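2-dehydropantoate 2-reductase (Enterococcus faecium, PDB 3WFI) probably acts as a D-mandelate dehydrogenase of the ketopantoate reductase family, an NAD-binding oxidoreductase with a Rossmann fold. Local coordinates at residues D30-A33 with E34-Q37; L256-P259 with S260-D264. All blocks are in the same frame, centred on the assembly; numbering follows the deposited sequence.

The two contacts come in series along the chain, contact 1 near the start and contact 2 far beyond it, and each is a local junction where a loop runs into a helix. Contact 1 joins the end of strand 25-30 to helix 33-42 in the Rossmann-type domain with its mixed eight-stranded sheet; contact 2 opens helix 260-267 in the helical C-terminal part. Their centres lie 30 Å apart and their nearest atoms about 19 Å, without touching. Both nevertheless border the coenzyme site: D30 of contact 1 binds NAD(+), and contact 2 lies near R270 and E273, which bind it from the C-terminal part.

Contact 1: D30-A33 with E34-Q37; sequences DGWA and EHVQ
W32 and V36 are joined by the first turn of helix 33-42: V36 N donates to W32 O at 3.0 Å. One step on, Q37 N donates to A33 O, also at 3.0 Å. W32 stands at the N-cap position, and the chain enters it from strand 25-30 through an Asx turn in which W32 N donates to OD2 of D30 over 2.8 Å. The donor meets the anti side of the carboxylate, out of its plane.

The indole of W32 reaches forward over the first residues of the helix, put there by a CG anti to the backbone N (chi1 -179°) and beside the carbonyl carbon. CB of H35 sits over one indole face near the rim, 3.4 Å from CE3 of W32. The imidazole itself is nearly parallel to the six-membered ring, planes 17° apart, but slid so far that the two barely overlap. On the pyrrole side, W32 NE1 lies 3.6 Å from CB of E34, whose OE2 reaches the indole edge in its plane. D30 approaches the imidazole edge instead, OD2 standing 3.7 Å from H35 CD2, with carboxylate and ring planes 71° apart. CG2 of V36 packs against D30 O at 3.6 Å.

H35 is buried, and its NE2 faces a carbonyl acceptor, A8 O, while ND1 meets a backbone donor, G137 N; this fixes the ring's rotation and is consistent with a neutral imidazole protonated on NE2. The D30 carboxylate is positioned by W32 N at OD2 and A8 N at OD1. D30 binds NAD(+), and an acid ending the second Rossmann strand would probably suit the ribose hydroxyls of NAD(+) and disfavour the 2'-phosphate of NADP(+).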
loop_
_atom_site.group_PDB
_atom_site.type_symbol
_atom_site.label_atom_id
_atom_site.label_comp_id
_atom_site.label_asym_id
_atom_site.label_seq_id
_atom_site.Cartn_x
_atom_site.Cartn_y
_atom_site.Cartn_z
ATOM N N ASP B 30 -37.660 1.820 -6.325
ATOM C CA ASP B 30 -36.691 0.898 -6.915
ATOM C C ASP B 30 -36.205 1.382 -8.282
ATOM O O ASP B 30 -36.903 2.132 -8.976
ATOM C CB ASP B 30 -37.310 -0.482 -7.050
ATOM C CG ASP B 30 -36.268 -1.574 -7.147
ATOM O OD1 ASP B 30 -35.779 -2.024 -6.092
ATOM O OD2 ASP B 30 -35.948 -1.985 -8.282
ATOM N N GLY B 31 -35.008 0.944 -8.663
ATOM C CA GLY B 31 -34.409 1.321 -9.937
ATOM C C GLY B 31 -34.609 0.321 -11.055
ATOM O O GLY B 31 -34.293 0.623 -12.206
ATOM N N TRP B 32 -35.124 -0.862 -10.737
ATOM C CA TRP B 32 -35.320 -1.908 -11.738
ATOM C C TRP B 32 -36.679 -1.719 -12.429
ATOM O O TRP B 32 -37.722 -2.070 -11.880
ATOM C CB TRP B 32 -35.183 -3.301 -11.094
ATOM C CG TRP B 32 -35.351 -4.458 -12.036
ATOM C CD1 TRP B 32 -35.232 -4.434 -13.400
ATOM C CD2 TRP B 32 -35.644 -5.824 -11.682
ATOM N NE1 TRP B 32 -35.458 -5.690 -13.914
ATOM C CE2 TRP B 32 -35.713 -6.561 -12.885
ATOM C CE3 TRP B 32 -35.868 -6.493 -10.467
ATOM C CZ2 TRP B 32 -35.990 -7.934 -12.909
ATOM C CZ3 TRP B 32 -36.152 -7.856 -10.495
ATOM C CH2 TRP B 32 -36.202 -8.562 -11.709
ATOM N N ALA B 33 -36.643 -1.181 -13.649
ATOM C CA ALA B 33 -37.846 -0.782 -14.393
ATOM C C ALA B 33 -38.886 -1.884 -14.551
ATOM O O ALA B 33 -40.080 -1.626 -14.420
ATOM C CB ALA B 33 -37.465 -0.235 -15.764
ATOM N N GLU B 34 -38.444 -3.105 -14.838
ATOM C CA GLU B 34 -39.370 -4.225 -15.027
ATOM C C GLU B 34 -40.037 -4.604 -13.701
ATOM O O GLU B 34 -41.186 -5.053 -13.677
ATOM C CB GLU B 34 -38.646 -5.455 -15.568
ATOM C CG GLU B 34 -37.771 -5.260 -16.799
ATOM C CD GLU B 34 -36.938 -6.499 -17.103
ATOM O OE1 GLU B 34 -37.356 -7.617 -16.698
ATOM O OE2 GLU B 34 -35.865 -6.354 -17.738
ATOM N N HIS B 35 -39.280 -4.453 -12.614
ATOM C CA HIS B 35 -39.770 -4.694 -11.244
ATOM C C HIS B 35 -40.875 -3.704 -10.898
ATOM O O HIS B 35 -41.943 -4.088 -10.435
ATOM C CB HIS B 35 -38.613 -4.526 -10.257
ATOM C CG HIS B 35 -38.888 -5.041 -8.876
ATOM N ND1 HIS B 35 -39.498 -6.251 -8.636
ATOM C CD2 HIS B 35 -38.589 -4.529 -7.661
ATOM C CE1 HIS B 35 -39.584 -6.455 -7.333
ATOM N NE2 HIS B 35 -39.038 -5.422 -6.719
ATOM N N VAL B 36 -40.594 -2.428 -11.157
ATOM C CA VAL B 36 -41.529 -1.345 -10.888
ATOM C C VAL B 36 -42.819 -1.542 -11.692
ATOM O O VAL B 36 -43.918 -1.461 -11.142
ATOM C CB VAL B 36 -40.892 0.031 -11.203
ATOM C CG1 VAL B 36 -41.921 1.153 -11.098
ATOM C CG2 VAL B 36 -39.720 0.304 -10.265
ATOM N N GLN B 37 -42.675 -1.810 -12.987
ATOM C CA GLN B 37 -43.820 -1.949 -13.886
ATOM C C GLN B 37 -44.690 -3.154 -13.521
ATOM O O GLN B 37 -45.919 -3.068 -13.547
ATOM C CB GLN B 37 -43.332 -2.058 -15.340
ATOM C CG GLN B 37 -44.431 -2.002 -16.385
ATOM C CD GLN B 37 -45.175 -0.692 -16.365
ATOM O OE1 GLN B 37 -44.575 0.376 -16.491
ATOM N NE2 GLN B 37 -46.485 -0.762 -16.196
#

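Contact 2: L256-P259 with S260-D264; sequences LHYP and SMYQD
P259, Y262 and Y258 carry most of this junction between an extended loop and helix 260-267. CD1 of Y258 stands over the centre of one face of the Y262 ring, 3.4 Å from CE2 of Y262. The two tyrosines run alongside each other in the same direction, with their rings inclined at 33°, and CD1 is the atom of Y258 that comes closest to that face. Because CG of Y262 is anti to its backbone N (chi1 -177°), the ring is turned back toward the incoming loop, presenting a face to Y258; its OH is hydrogen-bonded to D202.

P259 is the N-cap residue of helix 260-267, in the C-terminal part of the ketopantoate reductase fold, and its carbonyl begins the helical pattern: Q263 N donates to P259 O at 3.1 Å. The proline ring itself contributes CD, 4.0 Å from CB of Y262, and also packs on N195 and C198 of helix 194-201. Q263 extends back over the turn, bringing NE2 to 3.3 Å from Y258 O and its amide about perpendicular to the ring of H257. The next residue, D264, forms a salt bridge with R270, an NAD(+)-binding residue.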
loop_
_atom_site.group_PDB
_atom_site.type_symbol
_atom_site.label_atom_id
_atom_site.label_comp_id
_atom_site.label_asym_id
_atom_site.label_seq_id
_atom_site.Cartn_x
_atom_site.Cartn_y
_atom_site.Cartn_z
ATOM N N LEU B 256 -9.270 -20.398 3.663
ATOM C CA LEU B 256 -9.068 -20.770 2.261
ATOM C C LEU B 256 -9.920 -19.920 1.322
ATOM O O LEU B 256 -9.705 -19.945 0.126
ATOM C CB LEU B 256 -9.314 -22.270 2.013
ATOM C CG LEU B 256 -8.194 -23.295 2.236
ATOM C CD1 LEU B 256 -7.094 -22.768 3.136
ATOM C CD2 LEU B 256 -8.716 -24.636 2.753
ATOM N N HIS B 257 -10.892 -19.193 1.871
ATOM C CA HIS B 257 -11.760 -18.303 1.104
ATOM C C HIS B 257 -11.014 -17.000 0.692
ATOM O O HIS B 257 -10.188 -16.454 1.444
ATOM C CB HIS B 257 -13.044 -18.108 1.951
ATOM C CG HIS B 257 -14.106 -17.225 1.361
ATOM N ND1 HIS B 257 -14.578 -16.091 1.999
ATOM C CD2 HIS B 257 -14.855 -17.361 0.241
ATOM C CE1 HIS B 257 -15.539 -15.546 1.274
ATOM N NE2 HIS B 257 -15.723 -16.294 0.200
ATOM N N TYR B 258 -11.219 -16.596 -0.559
ATOM C CA TYR B 258 -10.816 -15.276 -1.038
ATOM C C TYR B 258 -11.955 -14.312 -0.713
ATOM O O TYR B 258 -13.112 -14.604 -1.013
ATOM C CB TYR B 258 -10.547 -15.288 -2.544
ATOM C CG TYR B 258 -9.301 -16.042 -2.942
ATOM C CD1 TYR B 258 -8.084 -15.377 -3.108
ATOM C CD2 TYR B 258 -9.331 -17.423 -3.146
ATOM C CE1 TYR B 258 -6.934 -16.057 -3.474
ATOM C CE2 TYR B 258 -8.180 -18.116 -3.504
ATOM C CZ TYR B 258 -6.992 -17.426 -3.671
ATOM O OH TYR B 258 -5.849 -18.099 -4.031
ATOM N N PRO B 259 -11.638 -13.158 -0.101
ATOM C CA PRO B 259 -12.714 -12.279 0.380
ATOM C C PRO B 259 -13.489 -11.610 -0.754
ATOM O O PRO B 259 -13.003 -11.561 -1.882
ATOM C CB PRO B 259 -11.969 -11.247 1.243
ATOM C CG PRO B 259 -10.576 -11.234 0.722
ATOM C CD PRO B 259 -10.300 -12.635 0.238
ATOM N N SER B 260 -14.675 -11.089 -0.445
ATOM C CA SER B 260 -15.578 -10.523 -1.465
ATOM C C SER B 260 -14.908 -9.495 -2.394
ATOM O O SER B 260 -15.173 -9.482 -3.598
ATOM C CB SER B 260 -16.807 -9.892 -0.816
ATOM O OG SER B 260 -16.484 -8.707 -0.113
ATOM N N MET B 261 -14.036 -8.644 -1.851
ATOM C CA MET B 261 -13.361 -7.620 -2.678
ATOM C C MET B 261 -12.462 -8.246 -3.731
ATOM O O MET B 261 -12.388 -7.761 -4.862
ATOM C CB MET B 261 -12.546 -6.644 -1.817
ATOM C CG MET B 261 -11.929 -5.499 -2.635
ATOM S SD MET B 261 -11.207 -4.211 -1.612
ATOM C CE MET B 261 -12.655 -3.591 -0.752
ATOM N N TYR B 262 -11.781 -9.324 -3.354
ATOM C CA TYR B 262 -10.980 -10.105 -4.289
ATOM C C TYR B 262 -11.867 -10.702 -5.391
ATOM O O TYR B 262 -11.505 -10.674 -6.562
ATOM C CB TYR B 262 -10.224 -11.207 -3.536
ATOM C CG TYR B 262 -9.294 -12.033 -4.388
ATOM C CD1 TYR B 262 -7.929 -11.806 -4.367
ATOM C CD2 TYR B 262 -9.774 -13.058 -5.204
ATOM C CE1 TYR B 262 -7.069 -12.560 -5.142
ATOM C CE2 TYR B 262 -8.925 -13.817 -5.981
ATOM C CZ TYR B 262 -7.573 -13.559 -5.950
ATOM O OH TYR B 262 -6.710 -14.288 -6.721
ATOM N N GLN B 263 -13.023 -11.241 -5.000
ATOM C CA GLN B 263 -14.000 -11.773 -5.959
ATOM C C GLN B 263 -14.479 -10.685 -6.911
ATOM O O GLN B 263 -14.536 -10.897 -8.113
ATOM C CB GLN B 263 -15.195 -12.402 -5.229
ATOM C CG GLN B 263 -14.784 -13.567 -4.353
ATOM C CD GLN B 263 -15.941 -14.293 -3.717
ATOM O OE1 GLN B 263 -17.099 -13.876 -3.819
ATOM N NE2 GLN B 263 -15.631 -15.396 -3.051
ATOM N N ASP B 264 -14.802 -9.513 -6.376
ATOM C CA ASP B 264 -15.244 -8.395 -7.209
ATOM C C ASP B 264 -14.198 -8.019 -8.261
ATOM O O ASP B 264 -14.483 -7.970 -9.454
ATOM C CB ASP B 264 -15.543 -7.161 -6.356
ATOM C CG ASP B 264 -16.819 -7.296 -5.527
ATOM O OD1 ASP B 264 -17.640 -8.212 -5.800
ATOM O OD2 ASP B 264 -17.006 -6.448 -4.615
#